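Local coordinates for 3-oxoacyl-[acyl-carrier-protein] reductase (Sinorhizobium meliloti, PDB 3U9L), which probably reduces 3-oxoacyl groups carried on acyl carrier protein with NADPH, as a member of the short-chain dehydrogenase/reductase family, at residues K6-T11 and R250-A255; A22-G27 and L243-I248; Q80-G83 and R87-V90; A128-M133 and G139-I144. One frame throughout, in Å; residues are numbered along the deposited sequence.

Contact 1: residues K6-T11 and R250-A255; sequences KIILIT and RVVGTA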
loop_
_atom_site.group_PDB
_atom_site.type_symbol
_atom_site.label_atom_id
_atom_site.label_comp_id
_atom_site.label_asym_id
_atom_site.label_seq_id
_atom_site.Cartn_x
_atom_site.Cartn_y
_atom_site.Cartn_z
ATOM N N LYS A 6 19.499 7.870 -24.547
ATOM C CA LYS A 6 18.241 7.184 -24.277
ATOM C C LYS A 6 17.087 8.130 -24.430
ATOM O O LYS A 6 17.247 9.350 -24.275
ATOM C CB LYS A 6 18.273 6.647 -22.846
ATOM C CG LYS A 6 19.511 5.778 -22.670
ATOM C CD LYS A 6 19.370 4.777 -21.593
ATOM C CE LYS A 6 20.650 3.970 -21.500
ATOM N NZ LYS A 6 20.703 3.118 -22.702
ATOM N N ILE A 7 15.939 7.562 -24.759
ATOM C CA ILE A 7 14.706 8.301 -24.757
ATOM C C ILE A 7 13.963 8.059 -23.435
ATOM O O ILE A 7 13.653 6.935 -23.067
ATOM C CB ILE A 7 13.854 7.945 -25.986
ATOM C CG1 ILE A 7 14.644 8.307 -27.268
ATOM C CG2 ILE A 7 12.510 8.632 -25.895
ATOM C CD1 ILE A 7 14.214 7.505 -28.427
ATOM N N ILE A 8 13.714 9.138 -22.710
ATOM C CA ILE A 8 13.252 9.064 -21.325
ATOM C C ILE A 8 11.995 9.869 -21.079
ATOM O O ILE A 8 11.887 11.032 -21.499
ATOM C CB ILE A 8 14.350 9.627 -20.375
ATOM C CG1 ILE A 8 15.679 8.911 -20.672
ATOM C CG2 ILE A 8 13.907 9.517 -18.938
ATOM C CD1 ILE A 8 16.858 9.294 -19.769
ATOM N N LEU A 9 11.031 9.264 -20.410
ATOM C CA LEU A 9 9.826 9.980 -20.010
ATOM C C LEU A 9 9.760 9.985 -18.488
ATOM O O LEU A 9 9.879 8.908 -17.867
ATOM C CB LEU A 9 8.589 9.313 -20.573
ATOM C CG LEU A 9 7.242 9.733 -19.955
ATOM C CD1 LEU A 9 6.896 11.255 -20.163
ATOM C CD2 LEU A 9 6.134 8.821 -20.560
ATOM N N ILE A 10 9.591 11.174 -17.891
ATOM C CA ILE A 10 9.386 11.334 -16.450
ATOM C C ILE A 10 8.032 11.981 -16.196
ATOM O O ILE A 10 7.697 13.007 -16.814
ATOM C CB ILE A 10 10.410 12.275 -15.874
ATOM C CG1 ILE A 10 11.754 11.967 -16.494
ATOM C CG2 ILE A 10 10.425 12.249 -14.319
ATOM C CD1 ILE A 10 12.757 13.006 -16.164
ATOM N N THR A 11 7.254 11.399 -15.295
ATOM C CA THR A 11 5.972 11.975 -14.929
ATOM C C THR A 11 6.106 12.943 -13.725
ATOM O O THR A 11 7.080 12.889 -12.956
ATOM C CB THR A 11 4.889 10.904 -14.689
ATOM O OG1 THR A 11 5.253 10.093 -13.567
ATOM C CG2 THR A 11 4.718 10.014 -15.960
ATOM N N ARG A 250 23.150 8.228 -12.438
ATOM C CA ARG A 250 24.023 7.037 -12.269
ATOM C C ARG A 250 23.341 5.717 -12.583
ATOM O O ARG A 250 23.941 4.848 -13.204
ATOM C CB ARG A 250 24.634 6.947 -10.864
ATOM C CG ARG A 250 25.849 7.827 -10.695
ATOM C CD ARG A 250 26.561 7.634 -9.300
ATOM N NE ARG A 250 25.609 7.842 -8.197
ATOM C CZ ARG A 250 25.531 8.939 -7.448
ATOM N NH1 ARG A 250 26.377 9.970 -7.652
ATOM N NH2 ARG A 250 24.593 9.003 -6.505
ATOM N N VAL A 251 22.099 5.519 -12.140
ATOM C CA VAL A 251 21.381 4.296 -12.564
ATOM C C VAL A 251 21.259 4.188 -14.084
ATOM O O VAL A 251 21.556 3.143 -14.691
ATOM C CB VAL A 251 19.976 4.252 -11.920
ATOM C CG1 VAL A 251 19.122 3.136 -12.519
ATOM C CG2 VAL A 251 20.107 4.087 -10.391
ATOM N N VAL A 252 20.763 5.258 -14.695
ATOM C CA VAL A 252 20.591 5.270 -16.140
ATOM C C VAL A 252 21.940 5.052 -16.852
ATOM O O VAL A 252 22.006 4.337 -17.816
ATOM C CB VAL A 252 19.917 6.566 -16.631
ATOM C CG1 VAL A 252 20.029 6.658 -18.116
ATOM C CG2 VAL A 252 18.456 6.568 -16.209
ATOM N N GLY A 253 23.015 5.592 -16.305
ATOM C CA GLY A 253 24.320 5.400 -16.916
ATOM C C GLY A 253 25.017 4.079 -16.626
ATOM O O GLY A 253 26.122 3.865 -17.121
ATOM N N THR A 254 24.410 3.199 -15.818
ATOM C CA THR A 254 24.993 1.892 -15.523
ATOM C C THR A 254 24.643 0.945 -16.652
ATOM O O THR A 254 23.562 1.058 -17.221
ATOM C CB THR A 254 24.428 1.340 -14.210
ATOM O OG1 THR A 254 24.841 2.194 -13.163
ATOM C CG2 THR A 254 24.970 -0.066 -13.920
ATOM N N ALA A 255 25.534 -0.001 -16.971
ATOM C CA ALA A 255 25.301 -0.916 -18.096
ATOM C C ALA A 255 24.051 -1.770 -17.901
ATOM O O ALA A 255 23.660 -2.085 -16.772
ATOM C CB ALA A 255 26.542 -1.810 -18.364
#
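Apolar contact comes first: V252, in the last turn of helix 242-252, receives both K6 and I8 on one methyl, CG1. The methylene CD of K6 lies 4.0 Å from V252 CG1, the two side chains sliding past each other in opposite directions, while I8 CD1 approaches the same CG1 more loosely at 4.4 Å. V252 offers this methyl because CG1 stands anti to its backbone N (chi1 168°). K6 therefore contributes its hydrocarbon length here, and the chain turns only at its last bond (chi4 -71°). K6 CE packs on V252 O at 3.9 Å.

The polar interactions lie on the helix side, where R259 hydrogen-bonds to V251 O and V252 O. Beyond V252, T254 OG1 gives a 2.8 Å hydrogen bond to R250 O, with the donor tilted 29° from the carbonyl plane, and T254 N bonds to V251 O, so the carbonyls of R250, V251 and V252 all have partners.

In the Rossmann-type sheet, strand 7-10 is hydrogen-bonded to strand 31-36 and to the start of strand 90-93. Helix 242-252 meets the face of this sheet presented by I8, with L25 of helix 16-27 packed against both I8 and V252.

Contact 2: residues A22-G27 and L243-I248; sequences AEALAG and LVADAI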
loop_
_atom_site.group_PDB
_atom_site.type_symbol
_atom_site.label_atom_id
_atom_site.label_comp_id
_atom_site.label_asym_id
_atom_site.label_seq_id
_atom_site.Cartn_x
_atom_site.Cartn_y
_atom_site.Cartn_z
ATOM N N ALA A 22 14.897 15.444 -14.508
ATOM C CA ALA A 22 14.785 15.683 -15.953
ATOM C C ALA A 22 15.970 16.541 -16.434
ATOM O O ALA A 22 16.632 16.209 -17.407
ATOM C CB ALA A 22 13.477 16.347 -16.269
ATOM N N GLU A 23 16.304 17.594 -15.679
ATOM C CA GLU A 23 17.437 18.441 -16.051
ATOM C C GLU A 23 18.770 17.689 -15.990
ATOM O O GLU A 23 19.592 17.783 -16.900
ATOM C CB GLU A 23 17.468 19.718 -15.184
ATOM C CG GLU A 23 16.173 20.491 -15.308
ATOM C CD GLU A 23 16.102 21.767 -14.425
ATOM O OE1 GLU A 23 16.856 21.869 -13.417
ATOM O OE2 GLU A 23 15.258 22.661 -14.753
ATOM N N ALA A 24 19.009 16.942 -14.926
ATOM C CA ALA A 24 20.272 16.185 -14.857
ATOM C C ALA A 24 20.412 15.128 -15.951
ATOM O O ALA A 24 21.504 14.925 -16.513
ATOM C CB ALA A 24 20.453 15.551 -13.450
ATOM N N LEU A 25 19.314 14.447 -16.267
ATOM C CA LEU A 25 19.358 13.437 -17.318
ATOM C C LEU A 25 19.618 14.103 -18.671
ATOM O O LEU A 25 20.328 13.564 -19.509
ATOM C CB LEU A 25 18.093 12.609 -17.383
ATOM C CG LEU A 25 18.001 11.581 -16.235
ATOM C CD1 LEU A 25 16.545 11.066 -16.136
ATOM C CD2 LEU A 25 19.011 10.424 -16.461
ATOM N N ALA A 26 19.025 15.270 -18.873
ATOM C CA ALA A 26 19.229 15.980 -20.134
ATOM C C ALA A 26 20.702 16.479 -20.164
ATOM O O ALA A 26 21.355 16.475 -21.199
ATOM C CB ALA A 26 18.248 17.113 -20.226
ATOM N N GLY A 27 21.222 16.881 -19.005
ATOM C CA GLY A 27 22.611 17.271 -18.911
ATOM C C GLY A 27 23.545 16.132 -19.301
ATOM O O GLY A 27 24.652 16.362 -19.801
ATOM N N LEU A 243 20.712 15.147 -4.674
ATOM C CA LEU A 243 21.325 13.830 -4.491
ATOM C C LEU A 243 20.494 12.770 -5.207
ATOM O O LEU A 243 21.015 11.793 -5.658
ATOM C CB LEU A 243 21.327 13.466 -3.014
ATOM C CG LEU A 243 22.277 14.339 -2.182
ATOM C CD1 LEU A 243 22.035 14.135 -0.676
ATOM C CD2 LEU A 243 23.673 13.939 -2.625
ATOM N N VAL A 244 19.181 12.962 -5.239
ATOM C CA VAL A 244 18.289 12.009 -5.857
ATOM C C VAL A 244 18.504 12.045 -7.366
ATOM O O VAL A 244 18.649 10.999 -7.988
ATOM C CB VAL A 244 16.826 12.314 -5.520
ATOM C CG1 VAL A 244 15.876 11.408 -6.325
ATOM C CG2 VAL A 244 16.590 12.169 -4.013
ATOM N N ALA A 245 18.525 13.243 -7.955
ATOM C CA ALA A 245 18.745 13.378 -9.384
ATOM C C ALA A 245 20.073 12.723 -9.763
ATOM O O ALA A 245 20.183 12.032 -10.792
ATOM C CB ALA A 245 18.699 14.870 -9.818
ATOM N N ASP A 246 21.086 12.869 -8.925
ATOM C CA ASP A 246 22.383 12.340 -9.335
ATOM C C ASP A 246 22.376 10.823 -9.217
ATOM O O ASP A 246 22.969 10.157 -10.039
ATOM C CB ASP A 246 23.522 12.947 -8.520
ATOM C CG ASP A 246 23.668 14.473 -8.760
ATOM O OD1 ASP A 246 23.632 14.950 -9.964
ATOM O OD2 ASP A 246 23.773 15.178 -7.720
ATOM N N ALA A 247 21.673 10.283 -8.222
ATOM C CA ALA A 247 21.521 8.801 -8.148
ATOM C C ALA A 247 20.840 8.277 -9.375
ATOM O O ALA A 247 21.195 7.223 -9.874
ATOM C CB ALA A 247 20.755 8.376 -6.887
ATOM N N ILE A 248 19.859 9.006 -9.892
ATOM C CA ILE A 248 19.145 8.527 -11.081
ATOM C C ILE A 248 19.969 8.551 -12.382
ATOM O O ILE A 248 19.896 7.633 -13.207
ATOM C CB ILE A 248 17.800 9.257 -11.273
ATOM C CG1 ILE A 248 16.878 8.832 -10.149
ATOM C CG2 ILE A 248 17.179 8.894 -12.662
ATOM C CD1 ILE A 248 15.632 9.666 -10.034
#
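Flat groups play no part where A24 meets A245 and L25 meets I248: no ring, amide, carboxylate or guanidinium group supplies a face or an edge, and methyl groups alone bridge the two helices. The pairing belongs to the Rossmann fold of the short-chain dehydrogenases. Helix 16-27 follows the first strand, and its start probably forms part of the glycine-rich cofactor-binding region, as in other family members; helix 242-252 leads into the last strand, 262-265. The two lie beside each other on the same side of the sheet.

This is a worked example of how small residues let helices come close. At A24 and A245 the backbones draw to 6.3 Å from CA to CA, and the two methyls settle against each other with A24 CB 4.1 Å from A245 CB. One turn further along helix 242-252 the spacing widens, L25 CA standing 7.9 Å from I248 CA, and larger side chains bridge it by crossing at about a right angle.

Each helix also has its own seat on the sheet. L25, A22 and A26 rest on V32 of strand 31-36, whereas A247 packs on V263 and V265; T21, from the first helix, touches both A245 and I248. The end of L25 does the reaching; on I248, whose CG2 stands anti to the backbone N while CG1 lies beside it (chi1 -68°), the CG2 methyl receives L25 CD1 at 4.1 Å.

Contact 3: residues Q80-G83 and R87-V90; sequences QIIG and RIDV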
loop_
_atom_site.group_PDB
_atom_site.type_symbol
_atom_site.label_atom_id
_atom_site.label_comp_id
_atom_site.label_asym_id
_atom_site.label_seq_id
_atom_site.Cartn_x
_atom_site.Cartn_y
_atom_site.Cartn_z
ATOM N N GLN A 80 2.470 10.646 -28.749
ATOM C CA GLN A 80 3.390 11.676 -29.283
ATOM C C GLN A 80 4.871 11.269 -29.288
ATOM O O GLN A 80 5.575 11.431 -30.290
ATOM C CB GLN A 80 3.197 13.031 -28.595
ATOM C CG GLN A 80 1.999 13.775 -29.188
ATOM C CD GLN A 80 1.527 14.937 -28.315
ATOM O OE1 GLN A 80 2.101 15.217 -27.254
ATOM N NE2 GLN A 80 0.455 15.614 -28.754
ATOM N N ILE A 81 5.330 10.744 -28.158
ATOM C CA ILE A 81 6.686 10.265 -28.013
ATOM C C ILE A 81 6.986 9.136 -28.997
ATOM O O ILE A 81 7.996 9.148 -29.680
ATOM C CB ILE A 81 6.950 9.783 -26.561
ATOM C CG1 ILE A 81 6.866 10.987 -25.596
ATOM C CG2 ILE A 81 8.317 9.133 -26.470
ATOM C CD1 ILE A 81 7.057 10.642 -24.126
ATOM N N ILE A 82 6.110 8.161 -29.078
ATOM C CA ILE A 82 6.357 7.011 -29.977
ATOM C C ILE A 82 6.360 7.461 -31.461
ATOM O O ILE A 82 7.292 7.186 -32.189
ATOM C CB ILE A 82 5.336 5.897 -29.701
ATOM C CG1 ILE A 82 5.513 5.389 -28.249
ATOM C CG2 ILE A 82 5.414 4.757 -30.777
ATOM C CD1 ILE A 82 6.821 4.624 -27.998
ATOM N N GLY A 83 5.370 8.253 -31.862
ATOM C CA GLY A 83 5.384 8.862 -33.197
ATOM C C GLY A 83 6.632 9.670 -33.518
ATOM O O GLY A 83 7.074 9.711 -34.636
ATOM N N ARG A 87 10.195 4.842 -29.635
ATOM C CA ARG A 87 10.293 4.019 -28.422
ATOM C C ARG A 87 10.475 4.867 -27.168
ATOM O O ARG A 87 10.749 6.091 -27.251
ATOM C CB ARG A 87 11.484 3.080 -28.561
ATOM C CG ARG A 87 12.826 3.867 -28.567
ATOM C CD ARG A 87 14.015 2.968 -28.956
ATOM N NE ARG A 87 15.263 3.583 -28.479
ATOM C CZ ARG A 87 15.950 4.506 -29.153
ATOM N NH1 ARG A 87 17.053 5.030 -28.624
ATOM N NH2 ARG A 87 15.540 4.906 -30.357
ATOM N N ILE A 88 10.338 4.209 -26.003
ATOM C CA ILE A 88 10.765 4.791 -24.738
ATOM C C ILE A 88 11.752 3.869 -24.083
ATOM O O ILE A 88 11.455 2.691 -23.911
ATOM C CB ILE A 88 9.571 5.047 -23.810
ATOM C CG1 ILE A 88 8.608 6.020 -24.498
ATOM C CG2 ILE A 88 10.050 5.547 -22.434
ATOM C CD1 ILE A 88 7.295 6.176 -23.819
ATOM N N ASP A 89 12.959 4.373 -23.787
ATOM C CA ASP A 89 14.017 3.527 -23.226
ATOM C C ASP A 89 13.919 3.447 -21.716
ATOM O O ASP A 89 14.266 2.414 -21.145
ATOM C CB ASP A 89 15.418 4.011 -23.568
ATOM C CG ASP A 89 15.714 3.951 -25.066
ATOM O OD1 ASP A 89 15.443 2.912 -25.713
ATOM O OD2 ASP A 89 16.207 4.969 -25.612
ATOM N N VAL A 90 13.505 4.553 -21.090
ATOM C CA VAL A 90 13.446 4.692 -19.635
ATOM C C VAL A 90 12.123 5.399 -19.280
ATOM O O VAL A 90 11.807 6.499 -19.808
ATOM C CB VAL A 90 14.644 5.533 -19.074
ATOM C CG1 VAL A 90 14.612 5.618 -17.557
ATOM C CG2 VAL A 90 15.969 4.997 -19.563
#
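I82 and I81, on the last turns of helix 71-85, grip the chain at R87 and I88 as it turns back toward strand 90-93. The tight part is aliphatic. I82 CD1 presses on the backbone itself, 3.5 Å from R87 CA, because its chain bends at chi2 (-69°) instead of running extended. Next to it, I81 CG2 comes within 3.7 Å of I88 CG1, the two side chains crossing at about a right angle. I88 CG1 is thus met by both isoleucines, I82 CD1 lying 4.2 Å away, off to one side of I81 CG2.

The side chain of R87 forms the looser, partly exposed border. It starts away from the helix and finds its partner within its own segment: NE of R87 makes a 2.9 Å salt-bridging hydrogen bond to D89 OD1 (N-H...O angle 153°), met on the syn side and close to the guanidinium plane. A second bond, R87 NH1 to D89 OD2 at 3.1 Å, is weak.

D89 OD2 also accepts the backbone N-H of I7, where strand 7-10 begins. Apolar packing therefore fixes the turn to its helix, while a carboxylate gripped by arginine and a backbone amide, and so probably ionised, ties the turn to the neighbouring strand.

Contact 4: residues A128-M133 and G139-I144; sequences AALPHM and GLLIWI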
loop_
_atom_site.group_PDB
_atom_site.type_symbol
_atom_site.label_atom_id
_atom_site.label_comp_id
_atom_site.label_asym_id
_atom_site.label_seq_id
_atom_site.Cartn_x
_atom_site.Cartn_y
_atom_site.Cartn_z
ATOM N N ALA A 128 -0.283 2.303 -20.979
ATOM C CA ALA A 128 0.005 3.004 -22.249
ATOM C C ALA A 128 1.394 2.703 -22.815
ATOM O O ALA A 128 1.558 2.467 -24.021
ATOM C CB ALA A 128 -0.182 4.570 -22.054
ATOM N N ALA A 129 2.405 2.740 -21.971
ATOM C CA ALA A 129 3.791 2.639 -22.374
ATOM C C ALA A 129 4.334 1.249 -22.521
ATOM O O ALA A 129 5.101 0.989 -23.373
ATOM C CB ALA A 129 4.693 3.433 -21.462
ATOM N N LEU A 130 3.900 0.375 -21.642
ATOM C CA LEU A 130 4.403 -0.953 -21.643
ATOM C C LEU A 130 4.261 -1.781 -22.937
ATOM O O LEU A 130 5.148 -2.481 -23.254
ATOM C CB LEU A 130 3.980 -1.712 -20.379
ATOM C CG LEU A 130 4.623 -1.405 -19.034
ATOM C CD1 LEU A 130 4.112 -2.280 -18.009
ATOM C CD2 LEU A 130 6.087 -1.523 -19.132
ATOM N N PRO A 131 3.162 -1.662 -23.639
ATOM C CA PRO A 131 3.043 -2.387 -24.912
ATOM C C PRO A 131 4.210 -2.023 -25.792
ATOM O O PRO A 131 4.727 -2.876 -26.401
ATOM C CB PRO A 131 1.733 -1.813 -25.467
ATOM C CG PRO A 131 0.947 -1.589 -24.254
ATOM C CD PRO A 131 1.841 -1.488 -23.066
ATOM N N HIS A 132 4.609 -0.758 -25.874
ATOM C CA HIS A 132 5.732 -0.411 -26.687
ATOM C C HIS A 132 7.049 -0.964 -26.153
ATOM O O HIS A 132 7.840 -1.438 -26.906
ATOM C CB HIS A 132 5.766 1.102 -26.884
ATOM C CG HIS A 132 4.478 1.653 -27.372
ATOM N ND1 HIS A 132 4.105 1.657 -28.696
ATOM C CD2 HIS A 132 3.457 2.232 -26.708
ATOM C CE1 HIS A 132 2.922 2.206 -28.811
ATOM N NE2 HIS A 132 2.510 2.565 -27.617
HETATM N N MSE A 133 7.244 -0.915 -24.843
HETATM C CA MSE A 133 8.486 -1.393 -24.287
HETATM C C MSE A 133 8.601 -2.910 -24.407
HETATM O O MSE A 133 9.654 -3.410 -24.639
HETATM C CB MSE A 133 8.718 -0.868 -22.873
HETATM C CG MSE A 133 8.609 0.661 -22.727
HETATM SE SE MSE A 133 8.683 1.417 -20.967
HETATM C CE MSE A 133 10.408 0.982 -20.631
ATOM N N GLY A 139 14.228 -2.098 -21.979
ATOM C CA GLY A 139 13.700 -0.858 -21.389
ATOM C C GLY A 139 13.979 -0.848 -19.882
ATOM O O GLY A 139 14.355 -1.883 -19.313
ATOM N N LEU A 140 13.777 0.289 -19.233
ATOM C CA LEU A 140 14.033 0.395 -17.791
ATOM C C LEU A 140 12.932 1.179 -17.201
ATOM O O LEU A 140 12.628 2.277 -17.716
ATOM C CB LEU A 140 15.340 1.117 -17.522
ATOM C CG LEU A 140 15.750 1.539 -16.087
ATOM C CD1 LEU A 140 16.047 0.316 -15.162
ATOM C CD2 LEU A 140 16.984 2.438 -16.179
ATOM N N LEU A 141 12.293 0.608 -16.165
ATOM C CA LEU A 141 11.345 1.326 -15.332
ATOM C C LEU A 141 12.070 1.764 -14.088
ATOM O O LEU A 141 12.749 0.951 -13.403
ATOM C CB LEU A 141 10.163 0.423 -14.899
ATOM C CG LEU A 141 8.901 0.474 -15.732
ATOM C CD1 LEU A 141 9.375 0.175 -17.201
ATOM C CD2 LEU A 141 7.939 -0.564 -15.261
ATOM N N ILE A 142 11.915 3.038 -13.765
ATOM C CA ILE A 142 12.431 3.543 -12.503
ATOM C C ILE A 142 11.242 4.077 -11.735
ATOM O O ILE A 142 10.458 4.893 -12.247
ATOM C CB ILE A 142 13.496 4.692 -12.753
ATOM C CG1 ILE A 142 14.669 4.184 -13.600
ATOM C CG2 ILE A 142 13.987 5.302 -11.461
ATOM C CD1 ILE A 142 15.758 5.225 -13.832
ATOM N N TRP A 143 11.103 3.660 -10.483
ATOM C CA TRP A 143 9.994 4.149 -9.675
ATOM C C TRP A 143 10.596 4.997 -8.573
ATOM O O TRP A 143 11.619 4.620 -7.983
ATOM C CB TRP A 143 9.274 2.940 -9.049
ATOM C CG TRP A 143 8.697 1.931 -10.037
ATOM C CD1 TRP A 143 9.405 1.011 -10.808
ATOM C CD2 TRP A 143 7.315 1.715 -10.324
ATOM N NE1 TRP A 143 8.513 0.225 -11.559
ATOM C CE2 TRP A 143 7.236 0.630 -11.268
ATOM C CE3 TRP A 143 6.125 2.308 -9.871
ATOM C CZ2 TRP A 143 6.013 0.170 -11.760
ATOM C CZ3 TRP A 143 4.930 1.817 -10.325
ATOM C CH2 TRP A 143 4.876 0.782 -11.273
ATOM N N ILE A 144 9.991 6.134 -8.273
ATOM C CA ILE A 144 10.424 6.919 -7.100
ATOM C C ILE A 144 9.532 6.499 -5.997
ATOM O O ILE A 144 8.322 6.788 -5.989
ATOM C CB ILE A 144 10.301 8.448 -7.292
ATOM C CG1 ILE A 144 10.903 8.878 -8.616
ATOM C CG2 ILE A 144 10.871 9.220 -6.040
ATOM C CD1 ILE A 144 12.305 8.435 -8.803
#
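M133, modelled as selenomethionine, lays its terminal methyl over the backbone at G139 and L140. CE rests 3.8 Å from G139 CA and 3.7 Å from L140 N, so the end of the side chain touches backbone as much as side chain. It also reaches L141, whose CD1 lies 3.7 Å from M133 CE and 4.0 Å from M133 SE. The bend at the last torsion (chi3 67°) folds the methyl back into this position. From one turn earlier in the helix, L130 completes the first shell: its CD2 stands 4.2 Å from L141 CD1, crossing the strand leucine at about a right angle.

The next layer is backbone. G139 adopts phi 148°, a conformation that glycine reaches readily, and with no side chain in the way CE can settle directly against its CA. Helix 108-136 is kinked around P131, but the bond from M133 N to A129 O, 3.2 Å long, resumes the helical pattern. Helix and strand run nearly antiparallel, at 152°, with the axes of the two segments 10.0 Å apart: the helix-to-strand half of a beta-alpha-beta crossover of the Rossmann fold.

Further out, the strand is hydrogen-bonded through G139 and L141 to E184 and through L140 to D89. L178 of helix 158-179 packs on L141, Y174 on L130, and E104 of the second subunit also touches L130. With a terminal methyl set against leucine methyls and backbone, the contact probably rests on close fit and burial of apolar surface, while directional bonding is left to the sheet.

In the fold
The four contacts share one parallel sheet but occupy its two faces. Contacts 1 and 2, with centres 9 Å apart, both draw on helix 242-252 and merge where I10 CD1 packs 3.4 Å from A22 CA. Contacts 3 and 4 lie on the other face, their centres 10 Å apart. Backbone hydrogen bonds link the pieces: L9 N to V90 O at 2.9 Å joins contacts 1 and 3, and D89 O to L140 N at 2.9 Å joins contacts 3 and 4. Through the far end of strand 139-144 the group approaches the probable active site, since I144 O accepts a bond from K164, the lysine of the family's Tyr-X-X-X-Lys signature.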